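Local coordinates for zinc transport protein ZntB (Vibrio parahaemolyticus RIMD 2210633, PDB 3CK6) that probably imports zinc across the inner membrane as a Zn(2+):proton symporter, represented here by its cytoplasmic domain, which assembles into a funnel-shaped homopentamer, at residues S133-L138 with V205-H210; F77-R82 with R195-S200; W11-P16 with Q123-H128. The protein carries 1 engineered substitution. One frame throughout, in Å; residues are numbered along the deposited sequence.

In the fold
Contact 2 is the most buried of the three: it sets strand 77-83 of the mixed sheet against helix 173-199, entirely through apolar side chains. Contact 1 lies nearer the surface and is more polar, joining the start of helix 134-161 to the turn between helices 203-206 and 209-246 around an arginine. The two meet directly, with Leu138 against Phe77 and Leu79, and Val205 against Leu197. Contact 3 is furthest from the chain's centre and does not touch contact 2, though both reach the same sheet. Its aromatic side chains hold the end of helix 116-126, and Phe13 passes on to Leu134 and Leu137 of contact 1.

Contact 1: S133-L138 with V205-H210; sequences SLASLL and VTSRPH
The carbonyl oxygen of Ala135 sits at the centre of this contact: Tyr212 OH, on helix 209-246, hydrogen-bonds to it, and the aliphatic part of Arg208 packs on the same atom, Arg208 CD lying 3.5 Å from Ala135 O in a van der Waals contact. Around this point the arginine lies against the first turn of helix 134-161. Its chain is bent at chi3 (66°), and this fold in the chain lays the guanidinium over the backbone of Ser136, whose CA stands 3.6 Å above the guanidinium plane and toward its rim. Further out, NH1 of Arg208 comes 3.7 Å from CB of Ser136 on the same face. Arg208 makes no hydrogen bond to Ser136; its NE goes instead to OD1 of Asn139 and its NH2 is also bonded close by, so two nitrogens help to fix the group that packs by its face on Ser136.

A second, smaller touch comes from Ser207, whose OG lies 3.4 Å from Ala135 CB. This hydroxyl is turned between its own backbone N and carbonyl carbon, and it is hydrogen-bonded to Glu203 O, the carbonyl four residues back. Its hydrogen is used within its own turn, and toward Ala135 it offers only packing.

The helix that receives these residues is itself capped: Ser133 OG accepts from Ser136 N at 3.0 Å, nearly straight at 163°. On the other segment, His210 NE2 bonds to Asp73 OD2 of a neighbouring subunit, bringing the pentamer interface close. Two helix starts thus lie side by side, N-cap residue Ser133 opening helix 134-161 and N-cap residue Arg208 opening helix 209-246, the long stalk helix which in the CorA family runs from the cytoplasmic domain toward the membrane.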
ATOM      1  N   SER E 133       0.626  21.383  33.281  1.00 27.36           N
ATOM      2  CA  SER E 133       1.759  20.456  33.251  1.00 26.74           C
ATOM      3  C   SER E 133       2.394  20.486  31.870  1.00 26.87           C
ATOM      4  O   SER E 133       1.774  20.968  30.914  1.00 25.61           O
ATOM      5  CB  SER E 133       1.298  19.025  33.553  1.00 26.88           C
ATOM      6  OG  SER E 133       0.588  18.492  32.440  1.00 26.28           O
ATOM      7  N   LEU E 134       3.623  19.975  31.749  1.00 26.79           N
ATOM      8  CA  LEU E 134       4.256  19.890  30.428  1.00 27.53           C
ATOM      9  C   LEU E 134       3.505  18.904  29.532  1.00 27.36           C
ATOM     10  O   LEU E 134       3.428  19.118  28.331  1.00 27.03           O
ATOM     11  CB  LEU E 134       5.745  19.502  30.514  1.00 27.63           C
ATOM     12  CG  LEU E 134       6.759  20.463  31.142  1.00 28.39           C
ATOM     13  CD1 LEU E 134       8.178  19.904  30.998  1.00 28.29           C
ATOM     14  CD2 LEU E 134       6.696  21.851  30.536  1.00 26.31           C
ATOM     15  N   ALA E 135       2.985  17.816  30.108  1.00 26.52           N
ATOM     16  CA  ALA E 135       2.149  16.862  29.342  1.00 26.46           C
ATOM     17  C   ALA E 135       0.939  17.559  28.704  1.00 26.54           C
ATOM     18  O   ALA E 135       0.644  17.382  27.506  1.00 25.97           O
ATOM     19  CB  ALA E 135       1.699  15.680  30.235  1.00 26.01           C
ATOM     20  N   SER E 136       0.268  18.392  29.489  1.00 26.34           N
ATOM     21  CA  SER E 136      -0.867  19.146  28.981  1.00 27.03           C
ATOM     22  C   SER E 136      -0.442  20.223  27.991  1.00 26.75           C
ATOM     23  O   SER E 136      -1.115  20.435  26.988  1.00 27.06           O
ATOM     24  CB  SER E 136      -1.678  19.748  30.139  1.00 27.59           C
ATOM     25  OG  SER E 136      -2.719  20.580  29.645  1.00 28.64           O
ATOM     26  N   LEU E 137       0.673  20.899  28.266  1.00 26.40           N
ATOM     27  CA  LEU E 137       1.213  21.893  27.349  1.00 26.74           C
ATOM     28  C   LEU E 137       1.429  21.341  25.942  1.00 26.09           C
ATOM     29  O   LEU E 137       1.018  21.957  24.949  1.00 26.21           O
ATOM     30  CB  LEU E 137       2.523  22.468  27.912  1.00 26.76           C
ATOM     31  CG  LEU E 137       3.287  23.412  26.970  1.00 27.32           C
ATOM     32  CD1 LEU E 137       2.443  24.658  26.662  1.00 27.08           C
ATOM     33  CD2 LEU E 137       4.606  23.793  27.582  1.00 26.00           C
ATOM     34  N   LEU E 138       2.109  20.203  25.850  1.00 26.08           N
ATOM     35  CA  LEU E 138       2.458  19.642  24.539  1.00 27.09           C
ATOM     36  C   LEU E 138       1.193  19.202  23.795  1.00 26.73           C
ATOM     37  O   LEU E 138       1.070  19.389  22.590  1.00 27.75           O
ATOM     38  CB  LEU E 138       3.416  18.470  24.724  1.00 26.55           C
ATOM     39  CG  LEU E 138       3.823  17.699  23.469  1.00 28.01           C
ATOM     40  CD1 LEU E 138       4.433  18.644  22.446  1.00 25.68           C
ATOM     41  CD2 LEU E 138       4.784  16.561  23.812  1.00 28.12           C
ATOM     42  N   VAL E 205       2.806  11.299  27.302  1.00 31.46           N
ATOM     43  CA  VAL E 205       1.685  10.703  26.591  1.00 31.37           C
ATOM     44  C   VAL E 205       0.896   9.771  27.523  1.00 31.46           C
ATOM     45  O   VAL E 205      -0.330   9.813  27.564  1.00 30.39           O
ATOM     46  CB  VAL E 205       2.162   9.947  25.322  1.00 31.55           C
ATOM     47  CG1 VAL E 205       1.020   9.071  24.732  1.00 33.09           C
ATOM     48  CG2 VAL E 205       2.702  10.946  24.255  1.00 31.88           C
ATOM     49  N   THR E 206       1.603   8.951  28.297  1.00 31.67           N
ATOM     50  CA  THR E 206       0.929   7.972  29.157  1.00 32.94           C
ATOM     51  C   THR E 206       0.106   8.609  30.282  1.00 32.92           C
ATOM     52  O   THR E 206      -0.822   7.991  30.798  1.00 33.52           O
ATOM     53  CB  THR E 206       1.887   6.912  29.718  1.00 33.17           C
ATOM     54  OG1 THR E 206       2.826   7.535  30.600  1.00 33.58           O
ATOM     55  CG2 THR E 206       2.599   6.192  28.578  1.00 33.91           C
ATOM     56  N   SER E 207       0.415   9.855  30.641  1.00 33.16           N
ATOM     57  CA  SER E 207      -0.395  10.554  31.650  1.00 33.63           C
ATOM     58  C   SER E 207      -1.700  11.132  31.070  1.00 32.46           C
ATOM     59  O   SER E 207      -2.594  11.515  31.819  1.00 31.77           O
ATOM     60  CB  SER E 207       0.417  11.655  32.335  1.00 33.27           C
ATOM     61  OG  SER E 207       0.968  12.510  31.377  1.00 38.38           O
ATOM     62  N   ARG E 208      -1.777  11.203  29.740  1.00 31.94           N
ATOM     63  CA  ARG E 208      -2.946  11.709  29.013  1.00 31.58           C
ATOM     64  C   ARG E 208      -3.238  10.785  27.827  1.00 30.59           C
ATOM     65  O   ARG E 208      -3.237  11.252  26.686  1.00 30.68           O
ATOM     66  CB  ARG E 208      -2.673  13.120  28.458  1.00 30.79           C
ATOM     67  CG  ARG E 208      -2.333  14.175  29.505  1.00 32.81           C
ATOM     68  CD  ARG E 208      -1.901  15.493  28.891  1.00 33.24           C
ATOM     69  NE  ARG E 208      -3.026  16.098  28.181  1.00 35.99           N
ATOM     70  CZ  ARG E 208      -4.030  16.730  28.780  1.00 36.70           C
ATOM     71  NH1 ARG E 208      -4.022  16.898  30.098  1.00 37.49           N
ATOM     72  NH2 ARG E 208      -5.025  17.221  28.052  1.00 38.03           N
ATOM     73  N   PRO E 209      -3.478   9.478  28.081  1.00 29.88           N
ATOM     74  CA  PRO E 209      -3.519   8.569  26.932  1.00 29.55           C
ATOM     75  C   PRO E 209      -4.673   8.824  25.944  1.00 30.12           C
ATOM     76  O   PRO E 209      -4.445   8.820  24.739  1.00 28.76           O
ATOM     77  CB  PRO E 209      -3.566   7.180  27.560  1.00 29.63           C
ATOM     78  CG  PRO E 209      -4.118   7.387  28.969  1.00 29.52           C
ATOM     79  CD  PRO E 209      -3.698   8.780  29.367  1.00 30.11           C
ATOM     80  N   HIS E 210      -5.868   9.108  26.453  1.00 30.02           N
ATOM     81  CA  HIS E 210      -7.021   9.323  25.575  1.00 30.13           C
ATOM     82  C   HIS E 210      -6.994  10.665  24.872  1.00 29.71           C
ATOM     83  O   HIS E 210      -7.405  10.755  23.704  1.00 28.93           O
ATOM     84  CB  HIS E 210      -8.330   9.105  26.343  1.00 30.78           C
ATOM     85  CG  HIS E 210      -8.303   7.904  27.231  1.00 32.62           C
ATOM     86  ND1 HIS E 210      -9.016   7.830  28.407  1.00 34.95           N
ATOM     87  CD2 HIS E 210      -7.616   6.738  27.136  1.00 35.06           C
ATOM     88  CE1 HIS E 210      -8.791   6.664  28.984  1.00 35.13           C
ATOM     89  NE2 HIS E 210      -7.937   5.988  28.240  1.00 34.51           N
TER

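Contact 2: F77-R82 with R195-S200; sequences FMLILR and RDLIES
Phe77, the first residue of the strand segment, meets Leu197 with the face of its ring. One methyl of the leucine, CD1, sits 4.2 Å from the ring centroid and 25° off the normal, a CH-pi contact displaced toward the rim at CZ, where Phe77 CZ and Leu197 CD1 are 3.8 Å apart. The ring reaches there with CG between the backbone N and the carbonyl carbon (chi1 66°), and Phe69 and Tyr102 from the flanking strands meet it at about 45°.

Two residues on, Leu79 turns the same way and touches the other branch of the same leucine: its CD2 lies 4.1 Å from Leu197 CD2, the two side chains crossing at about a right angle. Leu197 is thus forked over the strand, one methyl for the aromatic ring and one for the aliphatic chain. This is helix-on-sheet packing of an alpha/beta domain, and helix 134-161 shares this side of the sheet, its Leu138 resting on Phe77 and its Ile142 on both Leu197 and Leu81, the next strand residue on this face. At Arg82 the strand returns to helix 173-199, but further back along it, where Gln190 OE1 accepts from Arg82 N.

On the helix, the neighbours of Leu197 pair among themselves. Arg195 grips Asp196 side-on in a salt bridge, NH2 at 3.0 Å and NE longer at 3.3 Å, both to OD1 from the same face of the carboxylate. Ser200 OG donates to Leu197 O at 2.6 Å and is itself bonded by Ser202 N.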
ATOM      1  N   PHE E  77      13.298  13.325  23.709  1.00 25.14           N
ATOM      2  CA  PHE E  77      12.905  13.181  22.311  1.00 25.00           C
ATOM      3  C   PHE E  77      12.897  14.509  21.601  1.00 24.77           C
ATOM      4  O   PHE E  77      12.961  15.576  22.242  1.00 24.11           O
ATOM      5  CB  PHE E  77      11.541  12.455  22.165  1.00 24.34           C
ATOM      6  CG  PHE E  77      10.349  13.208  22.716  1.00 24.79           C
ATOM      7  CD1 PHE E  77       9.793  14.296  22.026  1.00 26.01           C
ATOM      8  CD2 PHE E  77       9.724  12.768  23.886  1.00 25.78           C
ATOM      9  CE1 PHE E  77       8.648  14.975  22.529  1.00 27.29           C
ATOM     10  CE2 PHE E  77       8.581  13.432  24.392  1.00 26.03           C
ATOM     11  CZ  PHE E  77       8.044  14.527  23.730  1.00 22.08           C
HETATM   12  N   MSE E  78      12.830  14.437  20.273  1.00 24.97           N
HETATM   13  CA  MSE E  78      12.546  15.619  19.446  1.00 27.02           C
HETATM   14  C   MSE E  78      11.256  15.386  18.713  1.00 25.65           C
HETATM   15  O   MSE E  78      11.059  14.312  18.151  1.00 25.55           O
HETATM   16  CB  MSE E  78      13.649  15.864  18.418  1.00 25.46           C
HETATM   17  CG  MSE E  78      13.446  17.139  17.547  1.00 29.21           C
HETATM   18 SE   MSE E  78      14.985  17.360  16.321  0.80 32.33          SE
HETATM   19  CE  MSE E  78      16.342  17.527  17.591  1.00 30.76           C
ATOM     20  N   LEU E  79      10.407  16.408  18.693  1.00 25.94           N
ATOM     21  CA  LEU E  79       9.183  16.409  17.905  1.00 25.53           C
ATOM     22  C   LEU E  79       9.126  17.653  17.020  1.00 26.08           C
ATOM     23  O   LEU E  79       9.202  18.794  17.491  1.00 26.46           O
ATOM     24  CB  LEU E  79       7.945  16.388  18.809  1.00 24.99           C
ATOM     25  CG  LEU E  79       6.587  16.319  18.120  1.00 24.02           C
ATOM     26  CD1 LEU E  79       6.395  14.988  17.365  1.00 24.70           C
ATOM     27  CD2 LEU E  79       5.495  16.519  19.163  1.00 29.59           C
ATOM     28  N   ILE E  80       8.975  17.411  15.730  1.00 25.88           N
ATOM     29  CA  ILE E  80       8.878  18.485  14.764  1.00 26.43           C
ATOM     30  C   ILE E  80       7.501  18.499  14.159  1.00 26.79           C
ATOM     31  O   ILE E  80       7.013  17.452  13.741  1.00 28.17           O
ATOM     32  CB  ILE E  80       9.989  18.337  13.670  1.00 25.48           C
ATOM     33  CG1 ILE E  80      11.365  18.430  14.348  1.00 26.49           C
ATOM     34  CG2 ILE E  80       9.792  19.385  12.542  1.00 26.59           C
ATOM     35  CD1 ILE E  80      12.572  18.024  13.477  1.00 27.50           C
ATOM     36  N   LEU E  81       6.900  19.698  14.077  1.00 27.33           N
ATOM     37  CA  LEU E  81       5.550  19.896  13.581  1.00 27.67           C
ATOM     38  C   LEU E  81       5.460  21.121  12.686  1.00 27.18           C
ATOM     39  O   LEU E  81       6.342  21.971  12.690  1.00 27.89           O
ATOM     40  CB  LEU E  81       4.558  20.076  14.745  1.00 27.57           C
ATOM     41  CG  LEU E  81       4.506  18.929  15.765  1.00 27.73           C
ATOM     42  CD1 LEU E  81       3.680  19.383  16.947  1.00 27.46           C
ATOM     43  CD2 LEU E  81       3.940  17.612  15.161  1.00 28.40           C
ATOM     44  N   ARG E  82       4.395  21.180  11.908  1.00 27.27           N
ATOM     45  CA  ARG E  82       4.123  22.323  11.061  1.00 26.82           C
ATOM     46  C   ARG E  82       2.752  22.920  11.397  1.00 27.29           C
ATOM     47  O   ARG E  82       1.829  22.206  11.834  1.00 26.71           O
ATOM     48  CB  ARG E  82       4.215  21.921   9.585  1.00 26.62           C
ATOM     49  CG  ARG E  82       5.622  21.603   9.108  1.00 24.87           C
ATOM     50  CD  ARG E  82       6.180  22.711   8.181  1.00 26.49           C
ATOM     51  NE  ARG E  82       7.543  22.382   7.722  1.00 28.63           N
ATOM     52  CZ  ARG E  82       8.240  23.065   6.814  1.00 30.05           C
ATOM     53  NH1 ARG E  82       7.739  24.151   6.247  1.00 30.05           N
ATOM     54  NH2 ARG E  82       9.449  22.645   6.463  1.00 30.72           N
ATOM     55  N   ARG E 195       1.502   9.780  15.669  1.00 28.39           N
ATOM     56  CA  ARG E 195       1.414   8.340  15.926  1.00 29.17           C
ATOM     57  C   ARG E 195       2.670   7.855  16.646  1.00 29.33           C
ATOM     58  O   ARG E 195       2.577   7.156  17.661  1.00 29.00           O
ATOM     59  CB  ARG E 195       1.242   7.542  14.637  1.00 29.73           C
ATOM     60  CG  ARG E 195       1.012   6.030  14.873  1.00 32.94           C
ATOM     61  CD  ARG E 195       1.320   5.249  13.618  1.00 38.51           C
ATOM     62  NE  ARG E 195       2.707   5.461  13.202  1.00 42.63           N
ATOM     63  CZ  ARG E 195       3.126   5.436  11.941  1.00 44.33           C
ATOM     64  NH1 ARG E 195       2.271   5.194  10.956  1.00 46.93           N
ATOM     65  NH2 ARG E 195       4.403   5.651  11.659  1.00 42.36           N
ATOM     66  N   ASP E 196       3.824   8.251  16.104  1.00 29.28           N
ATOM     67  CA  ASP E 196       5.113   7.859  16.632  1.00 29.96           C
ATOM     68  C   ASP E 196       5.313   8.351  18.051  1.00 29.66           C
ATOM     69  O   ASP E 196       5.812   7.618  18.876  1.00 29.18           O
ATOM     70  CB  ASP E 196       6.253   8.345  15.731  1.00 29.30           C
ATOM     71  CG  ASP E 196       6.335   7.576  14.424  1.00 31.69           C
ATOM     72  OD1 ASP E 196       5.603   6.572  14.248  1.00 32.78           O
ATOM     73  OD2 ASP E 196       7.134   7.978  13.559  1.00 32.75           O
ATOM     74  N   LEU E 197       4.922   9.594  18.315  1.00 29.22           N
ATOM     75  CA  LEU E 197       4.988  10.127  19.655  1.00 28.83           C
ATOM     76  C   LEU E 197       4.172   9.248  20.604  1.00 28.27           C
ATOM     77  O   LEU E 197       4.641   8.906  21.680  1.00 26.80           O
ATOM     78  CB  LEU E 197       4.469  11.555  19.694  1.00 29.69           C
ATOM     79  CG  LEU E 197       4.195  12.151  21.076  1.00 29.52           C
ATOM     80  CD1 LEU E 197       5.511  12.419  21.803  1.00 29.13           C
ATOM     81  CD2 LEU E 197       3.408  13.441  20.867  1.00 31.45           C
ATOM     82  N   ILE E 198       2.960   8.889  20.192  1.00 28.43           N
ATOM     83  CA  ILE E 198       2.080   8.041  21.050  1.00 28.87           C
ATOM     84  C   ILE E 198       2.695   6.674  21.298  1.00 29.29           C
ATOM     85  O   ILE E 198       2.702   6.177  22.432  1.00 29.13           O
ATOM     86  CB  ILE E 198       0.650   7.913  20.451  1.00 28.74           C
ATOM     87  CG1 ILE E 198      -0.051   9.269  20.505  1.00 28.53           C
ATOM     88  CG2 ILE E 198      -0.205   6.869  21.219  1.00 28.10           C
ATOM     89  CD1 ILE E 198      -1.339   9.359  19.684  1.00 29.30           C
ATOM     90  N   GLU E 199       3.219   6.048  20.251  1.00 29.83           N
ATOM     91  CA  GLU E 199       3.739   4.675  20.403  1.00 31.17           C
ATOM     92  C   GLU E 199       5.028   4.600  21.235  1.00 30.72           C
ATOM     93  O   GLU E 199       5.430   3.514  21.649  1.00 30.81           O
ATOM     94  CB  GLU E 199       3.922   3.983  19.042  1.00 31.67           C
ATOM     95  CG  GLU E 199       2.774   4.187  18.060  1.00 35.37           C
ATOM     96  CD  GLU E 199       1.709   3.099  18.041  1.00 40.74           C
ATOM     97  OE1 GLU E 199       1.282   2.741  16.906  1.00 41.08           O
ATOM     98  OE2 GLU E 199       1.274   2.614  19.130  1.00 42.77           O
ATOM     99  N   SER E 200       5.647   5.757  21.477  1.00 31.15           N
ATOM    100  CA  SER E 200       6.883   5.873  22.271  1.00 30.39           C
ATOM    101  C   SER E 200       6.672   5.582  23.759  1.00 31.13           C
ATOM    102  O   SER E 200       7.623   5.217  24.459  1.00 29.49           O
ATOM    103  CB  SER E 200       7.536   7.259  22.081  1.00 31.12           C
ATOM    104  OG  SER E 200       6.912   8.270  22.876  1.00 29.53           O
TER

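Contact 3: W11-P16 with Q123-H128; sequences WDFSTP and QALAEH
Trp11 and Leu125 form the tight part of this contact, the indole of the strand lying against the backbone-proximal end of the leucine. Leu125 CB stands over the six-membered ring, 3.6 Å from its centroid and only 16° off the normal, a close CH-pi contact. The far end of the ring, CH2, reaches the helix backbone and lies 3.3 Å from Leu125 O. Leu125 CD1 runs back along the same side of the indole to the pyrrole half, 4.0 Å from Trp11 NE1, the two side chains sliding past each other in opposite directions. That NE1 spends its hydrogen on Glu9 OE1, which helps fix the rotation of the indole.

Phe13 takes the second branch. Its CZ lies 3.9 Å from Leu125 CD2, the side chains crossing near a right angle. Leu125 thus has Trp11 on CB and CD1 and Phe13 on CD2, while Phe13 also touches Leu134 and Leu137, bridging to helix 134-161. Trp33 of the neighbouring strand closes on both Phe13 and Leu125.

Toward solvent the fit slackens. Ala126 is exposed and its CB comes no nearer than 4.8 Å to Trp11 CZ2, while Glu127 points away. On the strand side the chain leaves the sheet through an Asx turn in which Asp12 OD1 takes both the N and the OG of Ser14, the backbone bond being 2.8 Å and approaching from above the carboxylate plane.

Helix 116-126 ends just beyond the leucine: His128 is the C-prime residue, its N returning to Leu125 O at 3.0 Å, the oxygen Trp11 CH2 meets, and the N of the next residue to Ala124 O. The aromatic patch near one end of the sheet therefore seizes a helix in its last turn, where the chain stops in a Schellman motif.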
ATOM      1  N   TRP E  11       8.401  29.497  31.234  1.00 26.46           N
ATOM      2  CA  TRP E  11       7.363  29.177  32.210  1.00 26.61           C
ATOM      3  C   TRP E  11       7.796  27.992  33.054  1.00 26.59           C
ATOM      4  O   TRP E  11       8.450  27.072  32.562  1.00 26.37           O
ATOM      5  CB  TRP E  11       6.022  28.868  31.528  1.00 26.95           C
ATOM      6  CG  TRP E  11       5.330  30.092  31.012  1.00 26.94           C
ATOM      7  CD1 TRP E  11       5.486  30.649  29.788  1.00 26.31           C
ATOM      8  CD2 TRP E  11       4.406  30.934  31.727  1.00 26.92           C
ATOM      9  NE1 TRP E  11       4.699  31.780  29.672  1.00 28.83           N
ATOM     10  CE2 TRP E  11       4.040  31.986  30.854  1.00 28.14           C
ATOM     11  CE3 TRP E  11       3.850  30.899  33.016  1.00 27.15           C
ATOM     12  CZ2 TRP E  11       3.135  32.993  31.226  1.00 28.48           C
ATOM     13  CZ3 TRP E  11       2.959  31.900  33.390  1.00 27.36           C
ATOM     14  CH2 TRP E  11       2.603  32.931  32.493  1.00 26.98           C
ATOM     15  N   ASP E  12       7.406  28.023  34.319  1.00 26.65           N
ATOM     16  CA  ASP E  12       7.688  26.950  35.253  1.00 27.24           C
ATOM     17  C   ASP E  12       6.390  26.209  35.595  1.00 27.52           C
ATOM     18  O   ASP E  12       5.454  26.800  36.160  1.00 27.72           O
ATOM     19  CB  ASP E  12       8.358  27.527  36.509  1.00 27.65           C
ATOM     20  CG  ASP E  12       8.752  26.455  37.517  1.00 28.10           C
ATOM     21  OD1 ASP E  12       8.525  25.249  37.268  1.00 27.79           O
ATOM     22  OD2 ASP E  12       9.281  26.829  38.575  1.00 30.93           O
ATOM     23  N   PHE E  13       6.349  24.921  35.239  1.00 27.56           N
ATOM     24  CA  PHE E  13       5.207  24.028  35.511  1.00 27.66           C
ATOM     25  C   PHE E  13       5.458  23.052  36.656  1.00 28.53           C
ATOM     26  O   PHE E  13       4.803  21.996  36.727  1.00 28.13           O
ATOM     27  CB  PHE E  13       4.869  23.212  34.271  1.00 27.86           C
ATOM     28  CG  PHE E  13       4.340  24.041  33.126  1.00 27.36           C
ATOM     29  CD1 PHE E  13       5.220  24.670  32.242  1.00 28.83           C
ATOM     30  CD2 PHE E  13       2.971  24.207  32.946  1.00 27.25           C
ATOM     31  CE1 PHE E  13       4.748  25.440  31.192  1.00 25.00           C
ATOM     32  CE2 PHE E  13       2.491  24.975  31.868  1.00 26.49           C
ATOM     33  CZ  PHE E  13       3.373  25.587  31.018  1.00 26.55           C
ATOM     34  N   SER E  14       6.390  23.383  37.546  1.00 28.81           N
ATOM     35  CA  SER E  14       6.578  22.562  38.757  1.00 30.71           C
ATOM     36  C   SER E  14       5.269  22.435  39.554  1.00 31.67           C
ATOM     37  O   SER E  14       4.935  21.361  40.078  1.00 32.35           O
ATOM     38  CB  SER E  14       7.688  23.130  39.637  1.00 29.68           C
ATOM     39  OG  SER E  14       8.936  23.103  38.968  1.00 33.02           O
ATOM     40  N   THR E  15       4.525  23.534  39.645  1.00 32.66           N
ATOM     41  CA  THR E  15       3.247  23.538  40.348  1.00 32.94           C
ATOM     42  C   THR E  15       2.131  23.601  39.300  1.00 33.24           C
ATOM     43  O   THR E  15       2.391  24.001  38.147  1.00 32.73           O
ATOM     44  CB  THR E  15       3.140  24.726  41.343  1.00 33.34           C
ATOM     45  OG1 THR E  15       2.796  25.924  40.636  1.00 32.41           O
ATOM     46  CG2 THR E  15       4.463  24.943  42.104  1.00 33.04           C
ATOM     47  N   PRO E  16       0.894  23.197  39.677  1.00 32.98           N
ATOM     48  CA  PRO E  16      -0.260  23.267  38.759  1.00 32.85           C
ATOM     49  C   PRO E  16      -0.586  24.670  38.229  1.00 32.49           C
ATOM     50  O   PRO E  16      -1.276  24.792  37.218  1.00 33.64           O
ATOM     51  CB  PRO E  16      -1.423  22.766  39.622  1.00 32.83           C
ATOM     52  CG  PRO E  16      -0.778  21.921  40.678  1.00 32.82           C
ATOM     53  CD  PRO E  16       0.517  22.610  40.977  1.00 33.37           C
ATOM     54  N   GLN E 123      -1.041  33.440  25.990  1.00 27.12           N
ATOM     55  CA  GLN E 123      -2.080  34.340  26.541  1.00 28.04           C
ATOM     56  C   GLN E 123      -2.847  33.717  27.730  1.00 27.58           C
ATOM     57  O   GLN E 123      -3.042  34.372  28.749  1.00 27.70           O
ATOM     58  CB  GLN E 123      -3.037  34.811  25.439  1.00 28.54           C
ATOM     59  CG  GLN E 123      -2.321  35.684  24.394  1.00 30.52           C
ATOM     60  CD  GLN E 123      -3.235  36.345  23.365  1.00 31.55           C
ATOM     61  OE1 GLN E 123      -4.449  36.082  23.300  1.00 38.04           O
ATOM     62  NE2 GLN E 123      -2.645  37.215  22.545  1.00 33.87           N
ATOM     63  N   ALA E 124      -3.236  32.452  27.593  1.00 27.00           N
ATOM     64  CA  ALA E 124      -3.915  31.700  28.642  1.00 27.20           C
ATOM     65  C   ALA E 124      -3.058  31.575  29.918  1.00 27.45           C
ATOM     66  O   ALA E 124      -3.557  31.790  31.035  1.00 27.57           O
ATOM     67  CB  ALA E 124      -4.310  30.324  28.112  1.00 27.41           C
ATOM     68  N   LEU E 125      -1.779  31.248  29.744  1.00 26.93           N
ATOM     69  CA  LEU E 125      -0.813  31.219  30.848  1.00 27.81           C
ATOM     70  C   LEU E 125      -0.729  32.570  31.548  1.00 28.51           C
ATOM     71  O   LEU E 125      -0.722  32.638  32.777  1.00 29.01           O
ATOM     72  CB  LEU E 125       0.578  30.766  30.369  1.00 26.41           C
ATOM     73  CG  LEU E 125       0.674  29.303  29.918  1.00 26.98           C
ATOM     74  CD1 LEU E 125       1.918  29.026  29.074  1.00 28.54           C
ATOM     75  CD2 LEU E 125       0.591  28.350  31.130  1.00 24.80           C
ATOM     76  N   ALA E 126      -0.690  33.637  30.747  1.00 29.40           N
ATOM     77  CA  ALA E 126      -0.638  35.006  31.247  1.00 30.46           C
ATOM     78  C   ALA E 126      -1.888  35.346  32.075  1.00 31.45           C
ATOM     79  O   ALA E 126      -1.808  36.134  33.022  1.00 31.67           O
ATOM     80  CB  ALA E 126      -0.461  35.987  30.077  1.00 30.67           C
ATOM     81  N   GLU E 127      -3.027  34.732  31.730  1.00 32.67           N
ATOM     82  CA  GLU E 127      -4.303  34.938  32.448  1.00 33.93           C
ATOM     83  C   GLU E 127      -4.499  33.912  33.554  1.00 33.90           C
ATOM     84  O   GLU E 127      -5.591  33.820  34.120  1.00 34.03           O
ATOM     85  CB  GLU E 127      -5.511  34.826  31.511  1.00 34.08           C
ATOM     86  CG  GLU E 127      -5.281  35.212  30.079  1.00 38.24           C
ATOM     87  CD  GLU E 127      -5.721  36.625  29.734  1.00 42.64           C
ATOM     88  OE1 GLU E 127      -5.583  37.521  30.594  1.00 45.33           O
ATOM     89  OE2 GLU E 127      -6.193  36.835  28.587  1.00 43.30           O
ATOM     90  N   HIS E 128      -3.462  33.118  33.826  1.00 33.77           N
ATOM     91  CA  HIS E 128      -3.497  32.063  34.842  1.00 33.94           C
ATOM     92  C   HIS E 128      -4.528  30.971  34.545  1.00 33.75           C
ATOM     93  O   HIS E 128      -5.121  30.390  35.453  1.00 33.44           O
ATOM     94  CB  HIS E 128      -3.690  32.677  36.235  1.00 34.08           C
ATOM     95  CG  HIS E 128      -2.686  33.740  36.548  1.00 35.34           C
ATOM     96  ND1 HIS E 128      -3.000  35.081  36.562  1.00 37.79           N
ATOM     97  CD2 HIS E 128      -1.360  33.660  36.800  1.00 36.27           C
ATOM     98  CE1 HIS E 128      -1.914  35.783  36.841  1.00 38.75           C
ATOM     99  NE2 HIS E 128      -0.904  34.944  36.989  1.00 37.44           N
TER